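Local coordinates for CRISPR-associated endonuclease Cas2 2 (Thermus thermophilus, PDB 1ZPW), which acts in CRISPR adaptive immunity against viruses and plasmids, probably as a metal-dependent Cas2-family endoribonuclease, at residues 3-8 with 36-41. Sequence-based numbering, arbitrary orientation.
Sequences KRLYAV and VFECYL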
loop_
_atom_site.group_PDB
_atom_site.type_symbol
_atom_site.label_atom_id
_atom_site.label_comp_id
_atom_site.label_asym_id
_atom_site.label_seq_id
_atom_site.Cartn_x
_atom_site.Cartn_y
_atom_site.Cartn_z
ATOM N N LYS A 3 2.778 -13.813 -7.867
ATOM C CA LYS A 3 3.110 -12.667 -6.998
ATOM C C LYS A 3 4.033 -11.647 -7.678
ATOM O O LYS A 3 4.981 -11.972 -8.405
ATOM C CB LYS A 3 3.667 -13.094 -5.631
ATOM C CG LYS A 3 5.132 -12.731 -5.402
ATOM C CD LYS A 3 5.813 -13.692 -4.434
ATOM C CE LYS A 3 6.719 -12.969 -3.460
ATOM N NZ LYS A 3 8.123 -13.471 -3.469
ATOM N N ARG A 4 3.735 -10.386 -7.450
ATOM C CA ARG A 4 4.577 -9.347 -7.975
ATOM C C ARG A 4 4.637 -8.306 -6.892
ATOM O O ARG A 4 3.774 -8.272 -6.018
ATOM C CB ARG A 4 3.923 -8.706 -9.182
ATOM C CG ARG A 4 3.794 -9.529 -10.428
ATOM C CD ARG A 4 2.915 -8.825 -11.469
ATOM N NE ARG A 4 3.656 -7.879 -12.310
ATOM C CZ ARG A 4 4.174 -6.723 -11.905
ATOM N NH1 ARG A 4 4.065 -6.336 -10.637
ATOM N NH2 ARG A 4 4.819 -5.950 -12.770
ATOM N N LEU A 5 5.654 -7.450 -6.966
ATOM C CA LEU A 5 5.769 -6.304 -6.054
ATOM C C LEU A 5 4.832 -5.168 -6.470
ATOM O O LEU A 5 4.752 -4.811 -7.651
ATOM C CB LEU A 5 7.214 -5.779 -6.022
ATOM C CG LEU A 5 7.502 -4.505 -5.209
ATOM C CD1 LEU A 5 7.246 -4.789 -3.729
ATOM C CD2 LEU A 5 8.945 -4.042 -5.418
ATOM N N TYR A 6 4.121 -4.625 -5.489
ATOM C CA TYR A 6 3.310 -3.416 -5.707
ATOM C C TYR A 6 3.713 -2.363 -4.711
ATOM O O TYR A 6 3.974 -2.657 -3.542
ATOM C CB TYR A 6 1.810 -3.698 -5.531
ATOM C CG TYR A 6 1.207 -4.596 -6.586
ATOM C CD1 TYR A 6 1.404 -5.990 -6.543
ATOM C CD2 TYR A 6 0.415 -4.054 -7.605
ATOM C CE1 TYR A 6 0.849 -6.808 -7.536
ATOM C CE2 TYR A 6 -0.154 -4.879 -8.585
ATOM C CZ TYR A 6 0.064 -6.247 -8.516
ATOM O OH TYR A 6 -0.489 -7.058 -9.487
ATOM N N ALA A 7 3.762 -1.109 -5.165
ATOM C CA ALA A 7 3.883 0.020 -4.244
ATOM C C ALA A 7 2.469 0.517 -3.991
ATOM O O ALA A 7 1.698 0.755 -4.929
ATOM C CB ALA A 7 4.725 1.143 -4.846
ATOM N N VAL A 8 2.122 0.654 -2.721
ATOM C CA VAL A 8 0.755 1.060 -2.364
ATOM C C VAL A 8 0.877 2.383 -1.629
ATOM O O VAL A 8 1.400 2.409 -0.520
ATOM C CB VAL A 8 0.043 0.016 -1.485
ATOM C CG1 VAL A 8 -1.378 0.500 -1.171
ATOM C CG2 VAL A 8 -0.036 -1.312 -2.202
ATOM N N VAL A 36 3.536 5.006 2.261
ATOM C CA VAL A 36 3.737 3.956 1.263
ATOM C C VAL A 36 4.074 2.607 1.878
ATOM O O VAL A 36 4.941 2.543 2.747
ATOM C CB VAL A 36 4.901 4.298 0.270
ATOM C CG1 VAL A 36 4.999 3.224 -0.839
ATOM C CG2 VAL A 36 4.686 5.675 -0.339
ATOM N N PHE A 37 3.383 1.556 1.410
ATOM C CA PHE A 37 3.729 0.175 1.712
ATOM C C PHE A 37 4.192 -0.543 0.479
ATOM O O PHE A 37 3.745 -0.222 -0.628
ATOM C CB PHE A 37 2.514 -0.594 2.287
ATOM C CG PHE A 37 2.315 -0.405 3.775
ATOM C CD1 PHE A 37 1.970 0.849 4.295
ATOM C CD2 PHE A 37 2.385 -1.501 4.655
ATOM C CE1 PHE A 37 1.786 1.049 5.663
ATOM C CE2 PHE A 37 2.211 -1.313 6.047
ATOM C CZ PHE A 37 1.897 -0.026 6.550
ATOM N N GLU A 38 5.044 -1.558 0.673
ATOM C CA GLU A 38 5.388 -2.462 -0.414
ATOM C C GLU A 38 4.776 -3.802 -0.132
ATOM O O GLU A 38 5.019 -4.363 0.936
ATOM C CB GLU A 38 6.903 -2.603 -0.535
ATOM C CG GLU A 38 7.496 -1.421 -1.299
ATOM C CD GLU A 38 9.014 -1.441 -1.383
ATOM O OE1 GLU A 38 9.660 -2.450 -0.996
ATOM O OE2 GLU A 38 9.584 -0.438 -1.854
ATOM N N CYS A 39 4.026 -4.319 -1.099
ATOM C CA CYS A 39 3.224 -5.535 -0.910
ATOM C C CYS A 39 3.452 -6.493 -2.060
ATOM O O CYS A 39 3.380 -6.129 -3.225
ATOM C CB CYS A 39 1.716 -5.184 -0.868
ATOM S SG CYS A 39 1.242 -4.089 0.487
ATOM N N TYR A 40 3.663 -7.763 -1.737
ATOM C CA TYR A 40 3.718 -8.779 -2.777
ATOM C C TYR A 40 2.349 -9.381 -2.938
ATOM O O TYR A 40 1.800 -9.914 -1.975
ATOM C CB TYR A 40 4.746 -9.875 -2.419
ATOM C CG TYR A 40 6.132 -9.400 -2.738
ATOM C CD1 TYR A 40 6.636 -9.530 -4.031
ATOM C CD2 TYR A 40 6.887 -8.777 -1.785
ATOM C CE1 TYR A 40 7.895 -9.073 -4.356
ATOM C CE2 TYR A 40 8.152 -8.285 -2.100
ATOM C CZ TYR A 40 8.635 -8.451 -3.385
ATOM O OH TYR A 40 9.891 -7.977 -3.710
ATOM N N LEU A 41 1.776 -9.252 -4.126
ATOM C CA LEU A 41 0.376 -9.647 -4.351
ATOM C C LEU A 41 0.261 -10.428 -5.626
ATOM O O LEU A 41 0.982 -10.169 -6.621
ATOM C CB LEU A 41 -0.547 -8.414 -4.477
ATOM C CG LEU A 41 -0.481 -7.387 -3.332
ATOM C CD1 LEU A 41 -1.078 -6.035 -3.792
ATOM C CD2 LEU A 41 -1.082 -7.893 -2.057
#
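Arg4, Tyr6 and Val8 pair with Leu41, Cys39 and Phe37 through six backbone hydrogen bonds, two per pair, between antiparallel strands. Most are fairly straight: Cys39 N to Tyr6 O spans 3.0 Å with 169° at the hydrogen. Leu41 O accepts from Arg4 N and also takes a CA-H...O contact from Lys3 CA, 3.3 Å away. Similar contacts run from Tyr40, Glu38 and Val36 CA to the carbonyls of Arg4, Tyr6 and Val8.

The Tyr40 ring lies between Lys3 and Leu5. Lys3 NZ stands over one face in a cation-pi contact, 4.6 Å from the Tyr40 ring centroid, and Lys3 CE touches Tyr40 CD1. Leu5 CD1 makes a CH-pi contact with the opposite face, offset toward the rim. Leu5 CG is anti to the backbone N (chi1 175°), and chi2 of 65° turns CD1 onto the ring.

The two strands are the central pair of the antiparallel sheet in the ferredoxin-like fold of Cas2. Strands 29-33 and 63-68 flank them. Strand 4-11 ends at Asp11, the predicted ligand of the catalytic magnesium.

Tyr6, Val8, Phe37, Cys39 and Leu41 point to the helix-covered face. Tyr6 CD1 meets Leu41 CD1 at 3.7 Å, and Leu46 of helix 43-56 touches both residues. Val8 CG2 lies 4.1 Å from Cys39 SG. Leu25 of helix 15-26 packs on Val8 and Phe37.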